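Lipid II:glycine glycyltransferase (Staphylococcus aureus, PDB 6SNR) probably catalyses addition of the first glycine of the pentaglycine interpeptide bridge to the lysine of lipid II, with glycyl-tRNA as donor. Local coordinates at residues E182-E187 against A226-V231; K190-L195 against G306-F311. One frame throughout, in Å; residues are numbered along the deposited sequence.

In the fold
Both contacts involve the same seven-stranded mixed sheet. Contact 1 adds an edge strand, 180-183, to strand 226-233. Contact 2 lays helix 189-202 over the next strand, 302-312. Backbone hydrogen bonds between strands 226-233 and 302-312 tie them together, for example Glu-227 N to Leu-309 O at 2.8 Å. Strand 180-183 and helix 189-202 follow one another in the chain, so one passage of chain first extends the sheet and then covers it. Contact 1 is partly buried and mostly polar, with main-chain bonds, an ion pair and a water. Contact 2 is buried and apolar, with no hydrogen bond across it.

Contact 1 (E182-E187 against A226-V231); sequences ERSDRE and AELFLV
Glu-182 pairs with Leu-230, and Arg-183 with Phe-229, in an antiparallel ladder at the margin of a mixed sheet in this FemABX-family enzyme. Glu-182 and Leu-230 form the hydrogen-bonded pair. Glu-182 N gives a nearly straight bond to Leu-230 O (2.8 Å, 175°), and Leu-230 N returns one to Glu-182 O. Ser-184 N adds a third, to Leu-228 O at 2.7 Å.

The tight part lies at Ser-184, whose side chain packs against methyls of two leucines. Its CB is 3.8 Å from Leu-228 CD2, and its OG is 3.5 Å from Leu-230 CD1. Tyr-217 of helix 210-220 also touches Leu-228.

Arg-183 is the exposed, looser side of the contact, although its partners Phe-229 and Glu-227 are buried. Arg-183 CG stands anti to the backbone N (chi1 -172°), near the Phe-229 ring and Glu-227 OE1; CB is 4.0 Å from Phe-229 CE2. Arg-183 NE lies 3.5 Å from Glu-227 OE1 in a salt bridge of charges alone, because the oxygen stands well out of the guanidinium plane. A water bridges the two segments. It donates to Ser-184 O and Glu-227 OE1, and accepts from Leu-228 N at 2.9 Å.

Contact 2 (K190-L195 against G306-F311); sequences KTFAEL and GALLMF
Phe-192 and Gly-306 bring helix 190-195 and strand 306-311 together, with the segment axes 8.6 Å apart at closest approach and their N-to-C directions at 113°. The Phe-192 ring carries most of the contact. Its CG is anti to the backbone N (chi1 -175°), and the ring reaches out from the helix to the strand. The leading edge meets main chain. Phe-192 CE1 is 3.5 Å from Gly-306 C, and Gly-306 O lies in the ring plane at that edge. Gly-306 has no side chain to stand between the ring and the backbone, and its CA is 5.9 Å from Phe-192 CA.

Helix 189-202 packs here on one face of the mixed sheet, beside helix 210-220, in an alpha/beta domain of the FemABX family. Strand 302-312 is an inner strand, between 226-233 and 315-323. On the other face, Ala-307 touches Met-336 and Met-340 of helix 332-347.

Leu-308 comes to the Phe-192 ring from another side. Its CG lies over one ring face, and its CD1 is 4.0 Å from Phe-192 CE2. Phe-213 of helix 210-220 meets the same ring edge-to-face and also touches Leu-308. Leu-228 of the neighbouring strand touches both Phe-192 and Leu-308. About one turn further along the helix, Leu-195 adds a smaller contact, with CD1 3.8 Å from Gly-306 N.

Contact 1 (E182-E187 against A226-V231)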
ATOM      1  N   GLU A 182      -4.202  -9.478 -12.152  1.00 22.53           N
ATOM      2  CA  GLU A 182      -4.128 -10.796 -11.504  1.00 25.68           C
ATOM      3  C   GLU A 182      -3.639 -10.655 -10.053  1.00 24.61           C
ATOM      4  O   GLU A 182      -2.718  -9.895  -9.806  1.00 21.70           O
ATOM      5  CB  GLU A 182      -3.101 -11.684 -12.205  1.00 26.44           C
ATOM      6  CG  GLU A 182      -3.431 -12.085 -13.636  1.00 31.82           C
ATOM      7  CD  GLU A 182      -2.312 -12.850 -14.331  1.00 31.78           C
ATOM      8  OE1 GLU A 182      -1.212 -13.045 -13.759  1.00 31.49           O
ATOM      9  OE2 GLU A 182      -2.539 -13.244 -15.499  1.00 38.59           O
ATOM     10  N   ARG A 183      -4.269 -11.389  -9.139  1.00 24.12           N
ATOM     11  CA  ARG A 183      -3.683 -11.619  -7.797  1.00 25.07           C
ATOM     12  C   ARG A 183      -2.763 -12.786  -7.979  1.00 24.69           C
ATOM     13  O   ARG A 183      -3.221 -13.910  -8.297  1.00 30.01           O
ATOM     14  CB  ARG A 183      -4.772 -11.901  -6.739  1.00 26.86           C
ATOM     15  CG  ARG A 183      -4.283 -11.963  -5.286  1.00 32.62           C
ATOM     16  CD  ARG A 183      -5.278 -12.715  -4.408  1.00 37.07           C
ATOM     17  NE  ARG A 183      -4.935 -14.138  -4.350  1.00 41.71           N
ATOM     18  CZ  ARG A 183      -5.748 -15.115  -3.948  1.00 46.86           C
ATOM     19  NH1 ARG A 183      -6.990 -14.844  -3.544  1.00 44.42           N
ATOM     20  NH2 ARG A 183      -5.313 -16.378  -3.961  1.00 48.11           N
ATOM     21  N   SER A 184      -1.457 -12.550  -7.832  1.00 22.68           N
ATOM     22  CA  SER A 184      -0.424 -13.523  -8.159  1.00 23.25           C
ATOM     23  C   SER A 184      -0.015 -14.360  -6.928  1.00 25.26           C
ATOM     24  O   SER A 184      -0.764 -14.403  -5.932  1.00 25.27           O
ATOM     25  CB  SER A 184       0.776 -12.830  -8.804  1.00 26.13           C
ATOM     26  OG  SER A 184       1.718 -13.726  -9.395  1.00 27.50           O
ATOM     27  N   ASP A 185       1.137 -15.013  -7.056  1.00 27.02           N
ATOM     28  CA  ASP A 185       1.712 -15.883  -6.033  1.00 28.15           C
ATOM     29  C   ASP A 185       3.213 -15.649  -5.864  1.00 24.74           C
ATOM     30  O   ASP A 185       3.844 -14.750  -6.455  1.00 26.74           O
ATOM     31  CB  ASP A 185       1.451 -17.361  -6.390  1.00 30.69           C
ATOM     32  CG  ASP A 185       2.056 -17.761  -7.734  1.00 32.02           C
ATOM     33  OD1 ASP A 185       2.949 -17.068  -8.230  1.00 34.24           O
ATOM     34  OD2 ASP A 185       1.602 -18.769  -8.302  1.00 38.95           O
ATOM     35  N   ARG A 186       3.840 -16.456  -5.026  1.00 24.89           N
ATOM     36  CA  ARG A 186       5.262 -16.271  -4.807  1.00 25.59           C
ATOM     37  C   ARG A 186       6.106 -16.304  -6.083  1.00 26.43           C
ATOM     38  O   ARG A 186       7.058 -15.528  -6.224  1.00 25.72           O
ATOM     39  CB  ARG A 186       5.777 -17.321  -3.813  1.00 27.34           C
ATOM     40  CG  ARG A 186       7.178 -17.048  -3.337  1.00 28.85           C
ATOM     41  CD  ARG A 186       7.644 -18.183  -2.410  1.00 30.40           C
ATOM     42  NE  ARG A 186       8.820 -17.813  -1.642  1.00 33.38           N
ATOM     43  CZ  ARG A 186      10.089 -18.125  -1.921  1.00 34.43           C
ATOM     44  NH1 ARG A 186      11.053 -17.715  -1.110  1.00 34.56           N
ATOM     45  NH2 ARG A 186      10.418 -18.798  -3.022  1.00 35.26           N
ATOM     46  N   GLU A 187       5.772 -17.211  -7.002  1.00 31.61           N
ATOM     47  CA  GLU A 187       6.494 -17.301  -8.276  1.00 32.97           C
ATOM     48  C   GLU A 187       6.389 -15.985  -9.070  1.00 28.17           C
ATOM     49  O   GLU A 187       7.314 -15.628  -9.791  1.00 29.23           O
ATOM     50  CB  GLU A 187       6.002 -18.485  -9.114  1.00 37.84           C
ATOM     51  CG  GLU A 187       6.951 -18.857 -10.245  1.00 46.94           C
ATOM     52  CD  GLU A 187       8.259 -19.457  -9.733  1.00 52.01           C
ATOM     53  OE1 GLU A 187       8.202 -20.505  -9.047  1.00 58.72           O
ATOM     54  OE2 GLU A 187       9.337 -18.881 -10.014  1.00 53.87           O
ATOM     55  N   ALA A 226      -0.187 -10.190   3.028  1.00 19.18           N
ATOM     56  CA  ALA A 226       0.607  -9.700   1.902  1.00 19.11           C
ATOM     57  C   ALA A 226       0.042 -10.351   0.652  1.00 20.91           C
ATOM     58  O   ALA A 226      -0.182 -11.563   0.640  1.00 21.05           O
ATOM     59  CB  ALA A 226       2.043 -10.032   2.046  1.00 18.80           C
ATOM     60  N   GLU A 227      -0.204  -9.544  -0.392  1.00 18.97           N
ATOM     61  CA  GLU A 227      -0.563 -10.075  -1.707  1.00 20.10           C
ATOM     62  C   GLU A 227       0.191  -9.340  -2.802  1.00 19.17           C
ATOM     63  O   GLU A 227       0.452  -8.148  -2.703  1.00 18.18           O
ATOM     64  CB  GLU A 227      -2.060  -9.937  -1.951  1.00 20.63           C
ATOM     65  CG  GLU A 227      -2.902 -10.573  -0.851  1.00 22.33           C
ATOM     66  CD  GLU A 227      -3.028 -12.089  -0.978  1.00 25.15           C
ATOM     67  OE1 GLU A 227      -2.697 -12.668  -2.033  1.00 26.69           O
ATOM     68  OE2 GLU A 227      -3.482 -12.687   0.008  1.00 24.09           O
ATOM     69  N   LEU A 228       0.516 -10.078  -3.870  1.00 18.25           N
ATOM     70  CA  LEU A 228       1.155  -9.538  -5.029  1.00 20.06           C
ATOM     71  C   LEU A 228       0.141  -9.438  -6.164  1.00 20.49           C
ATOM     72  O   LEU A 228      -0.599 -10.396  -6.405  1.00 21.57           O
ATOM     73  CB  LEU A 228       2.288 -10.443  -5.473  1.00 19.31           C
ATOM     74  CG  LEU A 228       2.987 -10.095  -6.794  1.00 20.36           C
ATOM     75  CD1 LEU A 228       3.746  -8.791  -6.686  1.00 20.71           C
ATOM     76  CD2 LEU A 228       3.893 -11.244  -7.259  1.00 22.78           C
ATOM     77  N   PHE A 229       0.102  -8.287  -6.827  1.00 18.38           N
ATOM     78  CA  PHE A 229      -0.807  -8.101  -7.988  1.00 19.42           C
ATOM     79  C   PHE A 229       0.087  -7.842  -9.175  1.00 18.64           C
ATOM     80  O   PHE A 229       1.091  -7.145  -9.037  1.00 18.52           O
ATOM     81  CB  PHE A 229      -1.789  -6.935  -7.762  1.00 18.52           C
ATOM     82  CG  PHE A 229      -2.805  -7.214  -6.725  1.00 19.57           C
ATOM     83  CD1 PHE A 229      -2.475  -7.091  -5.387  1.00 19.83           C
ATOM     84  CD2 PHE A 229      -4.064  -7.657  -7.057  1.00 21.11           C
ATOM     85  CE1 PHE A 229      -3.377  -7.424  -4.418  1.00 20.07           C
ATOM     86  CE2 PHE A 229      -4.995  -7.949  -6.074  1.00 22.42           C
ATOM     87  CZ  PHE A 229      -4.627  -7.831  -4.735  1.00 21.08           C
ATOM     88  N   LEU A 230      -0.307  -8.366 -10.353  1.00 18.98           N
ATOM     89  CA  LEU A 230       0.431  -8.144 -11.599  1.00 22.31           C
ATOM     90  C   LEU A 230      -0.586  -7.745 -12.684  1.00 21.01           C
ATOM     91  O   LEU A 230      -1.714  -8.298 -12.724  1.00 23.52           O
ATOM     92  CB  LEU A 230       1.121  -9.429 -11.997  1.00 21.73           C
ATOM     93  CG  LEU A 230       2.229  -9.958 -11.122  1.00 22.53           C
ATOM     94  CD1 LEU A 230       2.758 -11.278 -11.658  1.00 23.25           C
ATOM     95  CD2 LEU A 230       3.336  -8.937 -11.035  1.00 22.61           C
ATOM     96  N   VAL A 231      -0.195  -6.839 -13.567  1.00 21.86           N
ATOM     97  CA  VAL A 231      -1.104  -6.417 -14.677  1.00 20.75           C
ATOM     98  C   VAL A 231      -0.532  -6.971 -15.987  1.00 21.25           C
ATOM     99  O   VAL A 231       0.629  -6.736 -16.292  1.00 22.35           O
ATOM    100  CB  VAL A 231      -1.218  -4.904 -14.772  1.00 21.27           C
ATOM    101  CG1 VAL A 231      -2.126  -4.489 -15.936  1.00 23.37           C
ATOM    102  CG2 VAL A 231      -1.752  -4.326 -13.455  1.00 22.11           C
TER
HETATM  103  O   HOH W   1      -0.333 -12.870  -3.690  1.00 22.64           O

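Contact 2 (K190-L195 against G306-F311)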
ATOM      1  N   LYS A 190       9.268 -12.967  -9.334  1.00 30.07           N
ATOM      2  CA  LYS A 190      10.369 -12.856 -10.292  1.00 31.73           C
ATOM      3  C   LYS A 190      10.037 -11.824 -11.350  1.00 26.25           C
ATOM      4  O   LYS A 190      10.852 -10.952 -11.605  1.00 29.63           O
ATOM      5  CB  LYS A 190      10.724 -14.191 -10.942  1.00 36.88           C
ATOM      6  CG  LYS A 190      11.558 -15.110 -10.054  1.00 42.64           C
ATOM      7  CD  LYS A 190      11.933 -16.414 -10.752  1.00 46.26           C
ATOM      8  CE  LYS A 190      12.677 -16.170 -12.063  1.00 49.79           C
ATOM      9  NZ  LYS A 190      13.331 -17.400 -12.608  1.00 53.17           N
ATOM     10  N   THR A 191       8.798 -11.856 -11.832  1.00 28.66           N
ATOM     11  CA  THR A 191       8.249 -10.789 -12.685  1.00 27.70           C
ATOM     12  C   THR A 191       8.286  -9.438 -11.959  1.00 26.81           C
ATOM     13  O   THR A 191       8.750  -8.414 -12.489  1.00 26.20           O
ATOM     14  CB  THR A 191       6.818 -11.160 -13.149  1.00 26.60           C
ATOM     15  OG1 THR A 191       6.870 -12.358 -13.959  1.00 29.29           O
ATOM     16  CG2 THR A 191       6.193 -10.003 -13.983  1.00 26.85           C
ATOM     17  N   PHE A 192       7.816  -9.409 -10.717  1.00 23.99           N
ATOM     18  CA  PHE A 192       7.853  -8.155  -9.971  1.00 23.76           C
ATOM     19  C   PHE A 192       9.239  -7.538  -9.821  1.00 26.22           C
ATOM     20  O   PHE A 192       9.450  -6.338  -9.961  1.00 23.88           O
ATOM     21  CB  PHE A 192       7.249  -8.400  -8.580  1.00 23.98           C
ATOM     22  CG  PHE A 192       7.122  -7.153  -7.774  1.00 23.35           C
ATOM     23  CD1 PHE A 192       6.208  -6.185  -8.139  1.00 23.93           C
ATOM     24  CD2 PHE A 192       7.939  -6.934  -6.673  1.00 25.16           C
ATOM     25  CE1 PHE A 192       6.069  -5.036  -7.413  1.00 22.20           C
ATOM     26  CE2 PHE A 192       7.827  -5.753  -5.956  1.00 24.59           C
ATOM     27  CZ  PHE A 192       6.893  -4.806  -6.309  1.00 23.98           C
ATOM     28  N   ALA A 193      10.224  -8.369  -9.487  1.00 26.75           N
ATOM     29  CA  ALA A 193      11.573  -7.837  -9.293  1.00 28.03           C
ATOM     30  C   ALA A 193      12.137  -7.247 -10.578  1.00 28.52           C
ATOM     31  O   ALA A 193      12.888  -6.261 -10.537  1.00 31.67           O
ATOM     32  CB  ALA A 193      12.497  -8.934  -8.767  1.00 29.91           C
ATOM     33  N   GLU A 194      11.797  -7.861 -11.712  1.00 30.15           N
ATOM     34  CA  GLU A 194      12.202  -7.361 -13.031  1.00 31.99           C
ATOM     35  C   GLU A 194      11.597  -5.983 -13.293  1.00 28.59           C
ATOM     36  O   GLU A 194      12.272  -5.057 -13.747  1.00 28.66           O
ATOM     37  CB  GLU A 194      11.773  -8.342 -14.136  1.00 35.89           C
ATOM     38  CG  GLU A 194      12.525  -9.675 -14.126  1.00 41.76           C
ATOM     39  CD  GLU A 194      12.133 -10.599 -15.276  1.00 48.31           C
ATOM     40  OE1 GLU A 194      12.238 -10.158 -16.443  1.00 58.12           O
ATOM     41  OE2 GLU A 194      11.737 -11.767 -15.021  1.00 53.25           O
ATOM     42  N   LEU A 195      10.307  -5.840 -13.002  1.00 27.65           N
ATOM     43  CA  LEU A 195       9.655  -4.562 -13.150  1.00 26.06           C
ATOM     44  C   LEU A 195      10.267  -3.501 -12.231  1.00 26.67           C
ATOM     45  O   LEU A 195      10.406  -2.334 -12.597  1.00 29.62           O
ATOM     46  CB  LEU A 195       8.143  -4.711 -12.872  1.00 24.04           C
ATOM     47  CG  LEU A 195       7.340  -5.538 -13.866  1.00 25.89           C
ATOM     48  CD1 LEU A 195       5.940  -5.790 -13.332  1.00 26.22           C
ATOM     49  CD2 LEU A 195       7.271  -4.815 -15.205  1.00 26.17           C
ATOM     50  N   GLY A 306       3.145  -4.115 -11.441  1.00 19.22           N
ATOM     51  CA  GLY A 306       2.932  -5.007 -10.302  1.00 19.34           C
ATOM     52  C   GLY A 306       3.049  -4.228  -9.004  1.00 17.77           C
ATOM     53  O   GLY A 306       3.588  -3.092  -8.975  1.00 18.45           O
ATOM     54  N   ALA A 307       2.469  -4.807  -7.946  1.00 19.16           N
ATOM     55  CA  ALA A 307       2.525  -4.177  -6.646  1.00 19.21           C
ATOM     56  C   ALA A 307       2.306  -5.161  -5.515  1.00 18.61           C
ATOM     57  O   ALA A 307       1.667  -6.194  -5.676  1.00 18.67           O
ATOM     58  CB  ALA A 307       1.472  -3.107  -6.583  1.00 20.05           C
ATOM     59  N   LEU A 308       2.832  -4.787  -4.340  1.00 17.64           N
ATOM     60  CA  LEU A 308       2.595  -5.511  -3.104  1.00 18.63           C
ATOM     61  C   LEU A 308       1.644  -4.745  -2.186  1.00 17.76           C
ATOM     62  O   LEU A 308       1.869  -3.556  -1.931  1.00 17.39           O
ATOM     63  CB  LEU A 308       3.937  -5.733  -2.439  1.00 19.62           C
ATOM     64  CG  LEU A 308       4.877  -6.795  -3.012  1.00 22.83           C
ATOM     65  CD1 LEU A 308       6.273  -6.700  -2.374  1.00 25.95           C
ATOM     66  CD2 LEU A 308       4.314  -8.181  -2.813  1.00 26.39           C
ATOM     67  N   LEU A 309       0.597  -5.430  -1.700  1.00 17.05           N
ATOM     68  CA  LEU A 309      -0.482  -4.885  -0.885  1.00 17.41           C
ATOM     69  C   LEU A 309      -0.466  -5.636   0.444  1.00 16.51           C
ATOM     70  O   LEU A 309      -0.486  -6.855   0.456  1.00 17.78           O
ATOM     71  CB  LEU A 309      -1.836  -5.127  -1.549  1.00 18.85           C
ATOM     72  CG  LEU A 309      -3.094  -4.639  -0.870  1.00 19.68           C
ATOM     73  CD1 LEU A 309      -3.082  -3.125  -0.794  1.00 18.43           C
ATOM     74  CD2 LEU A 309      -4.364  -5.165  -1.562  1.00 18.91           C
ATOM     75  N   MET A 310      -0.335  -4.900   1.552  1.00 16.82           N
ATOM     76  CA  MET A 310      -0.299  -5.509   2.902  1.00 17.58           C
ATOM     77  C   MET A 310      -1.520  -5.181   3.681  1.00 15.91           C
ATOM     78  O   MET A 310      -2.233  -4.222   3.375  1.00 15.35           O
ATOM     79  CB  MET A 310       0.914  -4.963   3.702  1.00 18.01           C
ATOM     80  CG  MET A 310       2.208  -4.879   2.967  1.00 22.12           C
ATOM     81  SD  MET A 310       2.716  -6.369   2.117  1.00 25.23           S
ATOM     82  CE  MET A 310       2.637  -5.816   0.472  1.00 33.13           C
ATOM     83  N   PHE A 311      -1.795  -5.920   4.770  1.00 16.16           N
ATOM     84  CA  PHE A 311      -2.945  -5.662   5.610  1.00 14.98           C
ATOM     85  C   PHE A 311      -2.610  -5.800   7.095  1.00 15.34           C
ATOM     86  O   PHE A 311      -1.762  -6.638   7.477  1.00 15.61           O
ATOM     87  CB  PHE A 311      -4.066  -6.671   5.399  1.00 15.90           C
ATOM     88  CG  PHE A 311      -4.690  -6.594   4.020  1.00 17.04           C
ATOM     89  CD1 PHE A 311      -4.172  -7.311   2.961  1.00 17.42           C
ATOM     90  CD2 PHE A 311      -5.764  -5.790   3.835  1.00 18.80           C
ATOM     91  CE1 PHE A 311      -4.765  -7.219   1.675  1.00 19.80           C
ATOM     92  CE2 PHE A 311      -6.359  -5.689   2.591  1.00 20.37           C
ATOM     93  CZ  PHE A 311      -5.854  -6.391   1.511  1.00 20.22           C
TER